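Long-range contacts in putative polyketide cyclase (Pseudomonas putida KT2440, PDB 3F7X), which is of unknown function but belongs to the SnoaL-like family and may bind, and perhaps cyclise, polyketide-like substrates: residues T21-N27 with V84-N88; F98-Y104 with G116-P122; G110-A114 with W146-A151. One frame throughout, in Å; residues are numbered along the deposited sequence. Where two conformers were deposited one is given.

Interaction 1 of 3, residues T21-N27 with V84-N88; sequences TATELVN and VVMQN
Val85 and Gln87 turn their side chains onto the first turns of helix 22-35, whose start is a capping box formed by Thr21 and Glu24. In this SnoaL-like alpha+beta fold the helix runs roughly antiparallel, at a slant, to the end of strand 76-87, the axes of 22-27 and 84-87 approaching to 7.9 Å at an angle of 144°. The contact begins at Val85, where Val85 CG1 lies 3.8 Å from Val26 CG1 and also meets Thr23 CG2. The other methyl, Val85 CG2, comes within 3.4 Å of Asn27 OD1, a polar atom at the exposed border of an apolar patch. Met86, a selenomethionine, faces away from the helix and packs on Gln87 of the second subunit. Gln87 then brings the polar part of the contact: with chi1 at 65° and the chain extended beyond CG, its amide reaches the N-terminal turn of the helix. Gln87 OE1 is gripped twice by one residue, taking the Thr23 OG1 hydroxyl at 2.7 Å in the carbonyl plane, on a lone pair, and the Thr23 backbone N at 3.0 Å from above that plane. The second bond satisfies a first-turn amide, while Thr21 OG1 caps Glu24 N. Replacing Gln87 by a leucine would probably leave the Thr23 N-H and hydroxyl without this acceptor and set an apolar group against them. A flip of the amide is probably disfavoured, since its other end is held too: Gln87 NE2 donates to Asn88 O at 3.0 Å, with that oxygen only 3° out of the amide plane.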
loop_
_atom_site.group_PDB
_atom_site.type_symbol
_atom_site.label_atom_id
_atom_site.label_comp_id
_atom_site.label_asym_id
_atom_site.label_seq_id
_atom_site.Cartn_x
_atom_site.Cartn_y
_atom_site.Cartn_z
ATOM N N THR A 21 -4.795 21.882 -2.892
ATOM C CA THR A 21 -4.235 21.094 -1.806
ATOM C C THR A 21 -3.856 19.691 -2.342
ATOM O O THR A 21 -4.298 19.240 -3.419
ATOM C CB THR A 21 -5.221 20.913 -0.656
ATOM O OG1 THR A 21 -6.316 20.124 -1.104
ATOM C CG2 THR A 21 -5.747 22.281 -0.152
ATOM N N ALA A 22 -3.041 18.983 -1.578
ATOM C CA ALA A 22 -2.697 17.606 -1.943
ATOM C C ALA A 22 -3.951 16.743 -2.091
ATOM O O ALA A 22 -4.037 15.915 -3.006
ATOM C CB ALA A 22 -1.734 17.006 -0.914
ATOM N N THR A 23 -4.916 16.947 -1.195
ATOM C CA THR A 23 -6.181 16.203 -1.248
ATOM C C THR A 23 -6.910 16.488 -2.550
ATOM O O THR A 23 -7.411 15.573 -3.220
ATOM C CB THR A 23 -7.036 16.516 0.001
ATOM O OG1 THR A 23 -6.337 16.071 1.161
ATOM C CG2 THR A 23 -8.361 15.820 -0.098
ATOM N N GLU A 24 -6.981 17.763 -2.914
ATOM C CA GLU A 24 -7.598 18.119 -4.162
ATOM C C GLU A 24 -6.881 17.551 -5.382
ATOM O O GLU A 24 -7.518 17.099 -6.330
ATOM C CB GLU A 24 -7.712 19.634 -4.287
ATOM C CG GLU A 24 -8.738 20.237 -3.290
ATOM C CD GLU A 24 -8.675 21.757 -3.128
ATOM O OE1 GLU A 24 -7.652 22.385 -3.455
ATOM O OE2 GLU A 24 -9.685 22.321 -2.646
ATOM N N LEU A 25 -5.566 17.557 -5.351
ATOM C CA LEU A 25 -4.740 17.046 -6.416
ATOM C C LEU A 25 -4.986 15.530 -6.623
ATOM O O LEU A 25 -5.205 15.041 -7.740
ATOM C CB LEU A 25 -3.301 17.323 -6.078
ATOM C CG LEU A 25 -2.274 16.922 -7.094
ATOM C CD1 LEU A 25 -2.468 17.520 -8.450
ATOM C CD2 LEU A 25 -0.849 17.261 -6.584
ATOM N N VAL A 26 -4.982 14.784 -5.518
ATOM C CA VAL A 26 -5.216 13.337 -5.569
ATOM C C VAL A 26 -6.666 13.054 -5.954
ATOM O O VAL A 26 -6.916 12.134 -6.721
ATOM C CB VAL A 26 -4.755 12.645 -4.270
ATOM C CG1 VAL A 26 -5.189 11.192 -4.264
ATOM C CG2 VAL A 26 -3.231 12.806 -4.110
ATOM N N ASN A 27 -7.618 13.822 -5.446
ATOM C CA ASN A 27 -8.992 13.669 -5.916
ATOM C C ASN A 27 -9.097 13.885 -7.434
ATOM O O ASN A 27 -9.821 13.171 -8.106
ATOM C CB ASN A 27 -9.915 14.658 -5.248
ATOM C CG ASN A 27 -10.267 14.303 -3.850
ATOM O OD1 ASN A 27 -10.238 13.172 -3.467
ATOM N ND2 ASN A 27 -10.672 15.329 -3.069
ATOM N N VAL A 84 -10.804 7.085 -0.209
ATOM C CA VAL A 84 -10.447 7.859 0.980
ATOM C C VAL A 84 -9.050 8.428 0.735
ATOM O O VAL A 84 -8.105 7.668 0.522
ATOM C CB VAL A 84 -10.487 6.979 2.238
ATOM C CG1 VAL A 84 -9.979 7.793 3.442
ATOM C CG2 VAL A 84 -11.862 6.424 2.465
ATOM N N VAL A 85 -8.960 9.736 0.724
ATOM C CA VAL A 85 -7.745 10.465 0.437
ATOM C C VAL A 85 -7.293 11.185 1.675
ATOM O O VAL A 85 -8.065 11.868 2.325
ATOM C CB VAL A 85 -7.935 11.472 -0.722
ATOM C CG1 VAL A 85 -6.657 12.278 -0.969
ATOM C CG2 VAL A 85 -8.376 10.735 -1.993
HETATM N N MSE A 86 -6.018 11.000 2.023
HETATM C CA MSE A 86 -5.378 11.588 3.203
HETATM C C MSE A 86 -4.084 12.258 2.841
HETATM O O MSE A 86 -3.455 11.884 1.858
HETATM C CB MSE A 86 -5.163 10.485 4.246
HETATM C CG MSE A 86 -6.487 9.836 4.644
HETATM SE SE MSE A 86 -6.325 8.156 5.604
HETATM C CE MSE A 86 -5.993 7.043 4.122
ATOM N N GLN A 87 -3.660 13.257 3.622
ATOM C CA GLN A 87 -2.436 13.962 3.344
ATOM C C GLN A 87 -1.730 14.341 4.630
ATOM O O GLN A 87 -2.339 14.388 5.694
ATOM C CB GLN A 87 -2.659 15.227 2.517
ATOM C CG GLN A 87 -3.483 16.341 3.209
ATOM C CD GLN A 87 -3.484 17.626 2.427
ATOM O OE1 GLN A 87 -4.351 17.825 1.579
ATOM N NE2 GLN A 87 -2.517 18.485 2.703
ATOM N N ASN A 88 -0.448 14.658 4.506
ATOM C CA ASN A 88 0.273 15.278 5.619
ATOM C C ASN A 88 -0.061 16.795 5.644
ATOM O O ASN A 88 -0.690 17.317 4.750
ATOM C CB ASN A 88 1.754 14.933 5.627
ATOM C CG ASN A 88 2.541 15.567 4.504
ATOM O OD1 ASN A 88 1.970 16.164 3.584
ATOM N ND2 ASN A 88 3.859 15.356 4.524
#

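Interaction 2 of 3, residues F98-Y104 with G116-P122; sequences FTVHGQY and GQTYVLP. With EDO (1,2-ethanediol), chain I.
Tyr119 lays its ring over Gly102 in an antiparallel beta hairpin whose strands, 93-104 and 118-130, are neighbours in the sheet of the SnoaL-like fold. This is the tightly packed face. Gly102 CA sits 3.7 Å from the Tyr119 ring centroid, a CH-pi contact 17° off the normal, and any CB here would clash with Tyr119 CZ. With chi1 at 52°, the ring folds back across the neighbouring strand, and Val100 CG1 approaches Tyr119 CE2 at 3.9 Å. The tyrosine hydroxyl is hydrogen-bonded to Glu78 OE2, which probably steadies the far end of the ring. Leu121 CD2 continues this buried face against Val100 CB. Paired backbone bonds at Val100-Leu121 and Gly102-Tyr119 set the register, and Tyr104 N donates to Gln117 O beyond them. The other face is looser and more open to solvent. There Val120 CG1 lies over the His101 ring, 4.1 Å from its centroid, and also meets Thr99 CG2 at 3.6 Å. Thr99 OG1 hydrogen-bonds both Asp82 and O2 of a 1,2-ethanediol, probably picked up from the crystallisation liquor. At the loop end of the hairpin, the extended Gln103 side chain donates from NE2 to Gly116 O at 2.9 Å, with the acceptor in its amide plane.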
loop_
_atom_site.group_PDB
_atom_site.type_symbol
_atom_site.label_atom_id
_atom_site.label_comp_id
_atom_site.label_asym_id
_atom_site.label_seq_id
_atom_site.Cartn_x
_atom_site.Cartn_y
_atom_site.Cartn_z
ATOM N N PHE A 98 -9.000 2.558 -1.619
ATOM C CA PHE A 98 -10.181 2.451 -2.445
ATOM C C PHE A 98 -10.434 1.005 -2.826
ATOM O O PHE A 98 -9.614 0.108 -2.593
ATOM C CB PHE A 98 -10.032 3.345 -3.692
ATOM C CG PHE A 98 -8.720 3.205 -4.396
ATOM C CD1 PHE A 98 -8.510 2.223 -5.327
ATOM C CD2 PHE A 98 -7.688 4.049 -4.083
ATOM C CE1 PHE A 98 -7.293 2.092 -5.943
ATOM C CE2 PHE A 98 -6.459 3.902 -4.687
ATOM C CZ PHE A 98 -6.255 2.931 -5.610
ATOM N N THR A 99 -11.583 0.799 -3.452
ATOM C CA THR A 99 -11.975 -0.507 -3.983
ATOM C C THR A 99 -11.969 -0.423 -5.499
ATOM O O THR A 99 -12.648 0.418 -6.096
ATOM C CB THR A 99 -13.364 -0.936 -3.510
ATOM O OG1 THR A 99 -13.370 -0.941 -2.093
ATOM C CG2 THR A 99 -13.686 -2.337 -4.034
ATOM N N VAL A 100 -11.191 -1.290 -6.122
ATOM C CA VAL A 100 -11.135 -1.410 -7.573
ATOM C C VAL A 100 -12.248 -2.324 -8.071
ATOM O O VAL A 100 -12.343 -3.458 -7.650
ATOM C CB VAL A 100 -9.784 -1.966 -8.038
ATOM C CG1 VAL A 100 -9.758 -2.077 -9.558
ATOM C CG2 VAL A 100 -8.620 -1.111 -7.522
ATOM N N HIS A 101 -13.076 -1.790 -8.961
ATOM C CA HIS A 101 -14.059 -2.554 -9.720
ATOM C C HIS A 101 -13.580 -2.586 -11.160
ATOM O O HIS A 101 -13.526 -1.559 -11.808
ATOM C CB HIS A 101 -15.440 -1.902 -9.672
ATOM C CG HIS A 101 -16.029 -1.883 -8.311
ATOM N ND1 HIS A 101 -16.923 -2.835 -7.879
ATOM C CD2 HIS A 101 -15.779 -1.084 -7.251
ATOM C CE1 HIS A 101 -17.233 -2.589 -6.614
ATOM N NE2 HIS A 101 -16.557 -1.530 -6.215
ATOM N N GLY A 102 -13.224 -3.752 -11.663
ATOM C CA GLY A 102 -12.596 -3.824 -12.979
ATOM C C GLY A 102 -13.165 -4.895 -13.866
ATOM O O GLY A 102 -13.850 -5.829 -13.420
ATOM N N GLN A 103 -12.829 -4.770 -15.137
ATOM C CA GLN A 103 -13.098 -5.790 -16.121
ATOM C C GLN A 103 -11.821 -5.980 -16.962
ATOM O O GLN A 103 -11.218 -5.010 -17.382
ATOM C CB GLN A 103 -14.257 -5.380 -17.039
ATOM C CG GLN A 103 -14.723 -6.551 -17.913
ATOM C CD GLN A 103 -16.009 -6.326 -18.669
ATOM O OE1 GLN A 103 -16.384 -5.203 -18.974
ATOM N NE2 GLN A 103 -16.672 -7.412 -19.001
ATOM N N TYR A 104 -11.439 -7.241 -17.146
ATOM C CA TYR A 104 -10.222 -7.605 -17.884
ATOM C C TYR A 104 -10.613 -7.879 -19.333
ATOM O O TYR A 104 -11.318 -8.852 -19.627
ATOM C CB TYR A 104 -9.606 -8.825 -17.213
ATOM C CG TYR A 104 -8.228 -9.228 -17.657
ATOM C CD1 TYR A 104 -7.364 -8.348 -18.291
ATOM C CD2 TYR A 104 -7.757 -10.505 -17.403
ATOM C CE1 TYR A 104 -6.101 -8.768 -18.691
ATOM C CE2 TYR A 104 -6.499 -10.916 -17.778
ATOM C CZ TYR A 104 -5.657 -10.050 -18.433
ATOM O OH TYR A 104 -4.381 -10.426 -18.842
ATOM N N GLY A 116 -13.059 -10.919 -20.420
ATOM C CA GLY A 116 -14.093 -10.045 -19.912
ATOM C C GLY A 116 -14.478 -10.316 -18.481
ATOM O O GLY A 116 -15.534 -9.851 -18.033
ATOM N N GLN A 117 -13.604 -10.993 -17.733
ATOM C CA GLN A 117 -14.022 -11.275 -16.402
ATOM C C GLN A 117 -13.931 -10.014 -15.502
ATOM O O GLN A 117 -13.175 -9.076 -15.737
ATOM C CB GLN A 117 -13.326 -12.518 -15.881
ATOM C CG GLN A 117 -11.836 -12.415 -15.736
ATOM C CD GLN A 117 -11.102 -12.646 -17.041
ATOM O OE1 GLN A 117 -11.307 -11.925 -18.025
ATOM N NE2 GLN A 117 -10.230 -13.646 -17.056
ATOM N N THR A 118 -14.796 -10.001 -14.497
ATOM C CA THR A 118 -14.828 -8.893 -13.561
ATOM C C THR A 118 -13.981 -9.209 -12.337
ATOM O O THR A 118 -13.780 -10.375 -11.983
ATOM C CB THR A 118 -16.251 -8.556 -13.174
ATOM O OG1 THR A 118 -16.822 -9.697 -12.577
ATOM C CG2 THR A 118 -17.067 -8.158 -14.392
ATOM N N TYR A 119 -13.521 -8.175 -11.657
ATOM C CA TYR A 119 -12.817 -8.348 -10.420
ATOM C C TYR A 119 -13.121 -7.182 -9.511
ATOM O O TYR A 119 -13.399 -6.079 -9.972
ATOM C CB TYR A 119 -11.307 -8.474 -10.684
ATOM C CG TYR A 119 -10.664 -7.392 -11.542
ATOM C CD1 TYR A 119 -10.624 -7.516 -12.920
ATOM C CD2 TYR A 119 -10.109 -6.252 -10.989
ATOM C CE1 TYR A 119 -10.000 -6.530 -13.710
ATOM C CE2 TYR A 119 -9.497 -5.293 -11.764
ATOM C CZ TYR A 119 -9.447 -5.439 -13.136
ATOM O OH TYR A 119 -8.858 -4.480 -13.918
ATOM N N VAL A 120 -13.008 -7.422 -8.215
ATOM C CA VAL A 120 -13.260 -6.408 -7.203
ATOM C C VAL A 120 -12.228 -6.646 -6.126
ATOM O O VAL A 120 -12.177 -7.756 -5.557
ATOM C CB VAL A 120 -14.690 -6.465 -6.612
ATOM C CG1 VAL A 120 -14.864 -5.363 -5.562
ATOM C CG2 VAL A 120 -15.781 -6.393 -7.698
ATOM N N LEU A 121 -11.416 -5.647 -5.818
ATOM C CA LEU A 121 -10.450 -5.820 -4.714
ATOM C C LEU A 121 -9.979 -4.498 -4.182
ATOM O O LEU A 121 -9.981 -3.487 -4.893
ATOM C CB LEU A 121 -9.230 -6.700 -5.046
ATOM C CG LEU A 121 -8.205 -6.094 -6.024
ATOM C CD1 LEU A 121 -6.996 -7.009 -5.959
ATOM C CD2 LEU A 121 -8.790 -5.957 -7.358
ATOM N N PRO A 122 -9.613 -4.481 -2.889
ATOM C CA PRO A 122 -9.065 -3.277 -2.341
ATOM C C PRO A 122 -7.710 -2.964 -2.950
ATOM O O PRO A 122 -6.983 -3.867 -3.383
ATOM C CB PRO A 122 -8.901 -3.603 -0.845
ATOM C CG PRO A 122 -9.191 -4.935 -0.682
ATOM C CD PRO A 122 -9.747 -5.531 -1.868
HETATM C C1 EDO I . -10.936 -0.492 1.985
HETATM O O1 EDO I . -12.271 -0.218 2.454
HETATM C C2 EDO I . -10.957 -0.671 0.478
HETATM O O2 EDO I . -11.854 0.309 -0.071
#

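Interaction 3 of 3, residues G110-A114 with W146-A151; sequences GLPTA and WVEQVA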
loop_
_atom_site.group_PDB
_atom_site.type_symbol
_atom_site.label_atom_id
_atom_site.label_comp_id
_atom_site.label_asym_id
_atom_site.label_seq_id
_atom_site.Cartn_x
_atom_site.Cartn_y
_atom_site.Cartn_z
ATOM N N GLY A 110 2.342 -11.469 -19.749
ATOM C CA GLY A 110 2.831 -12.154 -18.547
ATOM C C GLY A 110 1.768 -12.521 -17.553
ATOM O O GLY A 110 2.093 -12.887 -16.412
ATOM N N LEU A 111 0.504 -12.401 -17.946
ATOM C CA LEU A 111 -0.635 -12.544 -17.043
ATOM C C LEU A 111 -1.652 -13.541 -17.598
ATOM O O LEU A 111 -1.507 -13.986 -18.737
ATOM C CB LEU A 111 -1.239 -11.163 -16.779
ATOM C CG LEU A 111 -0.354 -10.214 -15.977
ATOM C CD1 LEU A 111 -0.910 -8.804 -15.985
ATOM C CD2 LEU A 111 -0.156 -10.698 -14.547
ATOM N N PRO A 112 -2.672 -13.924 -16.806
ATOM C CA PRO A 112 -3.692 -14.836 -17.328
ATOM C C PRO A 112 -4.430 -14.273 -18.537
ATOM O O PRO A 112 -4.439 -13.075 -18.781
ATOM C CB PRO A 112 -4.663 -14.999 -16.151
ATOM C CG PRO A 112 -3.855 -14.641 -14.923
ATOM C CD PRO A 112 -2.946 -13.561 -15.396
ATOM N N THR A 113 -5.077 -15.160 -19.258
ATOM C CA THR A 113 -5.891 -14.801 -20.420
ATOM C C THR A 113 -7.086 -13.944 -19.993
ATOM O O THR A 113 -7.712 -14.203 -18.985
ATOM C CB THR A 113 -6.353 -16.091 -21.116
ATOM O OG1 THR A 113 -5.192 -16.866 -21.428
ATOM C CG2 THR A 113 -7.082 -15.756 -22.364
ATOM N N ALA A 114 -7.372 -12.901 -20.755
ATOM C CA ALA A 114 -8.555 -12.065 -20.584
ATOM C C ALA A 114 -9.727 -12.604 -21.382
ATOM O O ALA A 114 -9.564 -13.052 -22.541
ATOM C CB ALA A 114 -8.275 -10.643 -21.012
ATOM N N TRP A 146 -5.886 -10.780 -7.108
ATOM C CA TRP A 146 -6.317 -10.459 -8.436
ATOM C C TRP A 146 -6.178 -11.647 -9.387
ATOM O O TRP A 146 -7.120 -11.976 -10.117
ATOM C CB TRP A 146 -5.540 -9.259 -8.988
ATOM C CG TRP A 146 -6.035 -8.883 -10.334
ATOM C CD1 TRP A 146 -7.169 -8.190 -10.614
ATOM C CD2 TRP A 146 -5.490 -9.292 -11.613
ATOM N NE1 TRP A 146 -7.343 -8.104 -11.971
ATOM C CE2 TRP A 146 -6.317 -8.742 -12.608
ATOM C CE3 TRP A 146 -4.375 -10.014 -12.001
ATOM C CZ2 TRP A 146 -6.076 -8.937 -13.960
ATOM C CZ3 TRP A 146 -4.127 -10.182 -13.340
ATOM C CH2 TRP A 146 -4.971 -9.636 -14.299
ATOM N N VAL A 147 -5.019 -12.287 -9.356
ATOM C CA VAL A 147 -4.801 -13.458 -10.217
ATOM C C VAL A 147 -5.845 -14.542 -9.926
ATOM O O VAL A 147 -6.379 -15.157 -10.851
ATOM C CB VAL A 147 -3.383 -14.010 -10.028
ATOM C CG1 VAL A 147 -3.243 -15.414 -10.653
ATOM C CG2 VAL A 147 -2.384 -13.048 -10.630
ATOM N N GLU A 148 -6.152 -14.788 -8.655
ATOM C CA GLU A 148 -7.132 -15.814 -8.280
ATOM C C GLU A 148 -8.507 -15.464 -8.864
ATOM O O GLU A 148 -9.288 -16.344 -9.299
ATOM C CB GLU A 148 -7.203 -15.946 -6.754
ATOM C CG GLU A 148 -8.196 -16.975 -6.239
ATOM N N GLN A 149 -8.836 -14.170 -8.856
ATOM C CA GLN A 149 -10.127 -13.732 -9.359
ATOM C C GLN A 149 -10.275 -13.902 -10.877
ATOM O O GLN A 149 -11.401 -14.108 -11.347
ATOM C CB GLN A 149 -10.457 -12.288 -8.966
ATOM C CG GLN A 149 -10.713 -12.125 -7.486
ATOM C CD GLN A 149 -11.196 -10.734 -7.161
ATOM O OE1 GLN A 149 -12.085 -10.217 -7.842
ATOM N NE2 GLN A 149 -10.665 -10.133 -6.104
ATOM N N VAL A 150 -9.188 -13.795 -11.646
ATOM C CA VAL A 150 -9.280 -13.805 -13.098
ATOM C C VAL A 150 -8.774 -15.104 -13.735
ATOM O O VAL A 150 -9.058 -15.331 -14.906
ATOM C CB VAL A 150 -8.558 -12.599 -13.749
ATOM C CG1 VAL A 150 -9.146 -11.281 -13.182
ATOM C CG2 VAL A 150 -7.059 -12.662 -13.529
ATOM N N ALA A 151 -8.028 -15.938 -13.008
ATOM C CA ALA A 151 -7.374 -17.100 -13.629
ATOM C C ALA A 151 -8.372 -18.200 -13.899
ATOM O O ALA A 151 -9.427 -18.240 -13.278
ATOM C CB ALA A 151 -6.227 -17.602 -12.778
ATOM O OXT ALA A 151 -8.120 -19.063 -14.755
HETATM O O HOH W 1 -7.759 -16.463 -17.324
#
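Pro112 fits its ring against Trp146, Val147, Val150 and Ala151, touching all four through carbon alone. Pro112 CG meets Val150 CG2 at 4.0 Å, and Pro112 CD meets Trp146 CZ3 at 4.1 Å. Leu111 adds CD2 to the same indole corner, its side chain crossing that of Trp146 at about a right angle. With CG anti to the backbone N (chi1 -177°), the tryptophan sends its six-membered ring out to the loop, while Val150 CG2 rests 3.7 Å above one face of the Trp146 indole. The contact thus fastens the C-terminal helix 143-150 to the long loop that joins strands 93-104 and 118-130, an antiparallel hairpin of the SnoaL-like fold. No direct hydrogen bond crosses it; a water instead donates to Thr113 O at 2.8 Å and to Val150 O at 3.0 Å. The same two carbonyls are bridged again from the strand side by Gln117 NE2, so each has two donors. Farther out, Tyr104 OH donates to Pro112 O and also takes the N-H of Asp108. Tyr104 meets Trp146 edge-to-face as well, and Asp107 OD1 accepts from Ala114 N at the end of the loop segment.

Interactions 2 and 3 are close neighbours, with centres about 11 Å apart, and their segments alternate along the chain. Besides the bonds that Tyr104 and Gln117 of interaction 2 make to the loop and helix of interaction 3, they join where Gln149 NE2 reaches Val120 O at 2.9 Å and where Trp146 NE1 lies 3.4 Å from Tyr119 CG, the rings meeting edge-to-face. Interaction 1 stands apart, its centre about 23 Å from that of interaction 2, yet strands 76-87 and 93-104 tie it to interaction 2 in one sheet. An unidentified ligand lies about 3 Å from the Trp146 side chain, and one lies about 4 Å from that of Phe98, consistent with a pocket there; Val26 is about 12 Å from such a ligand.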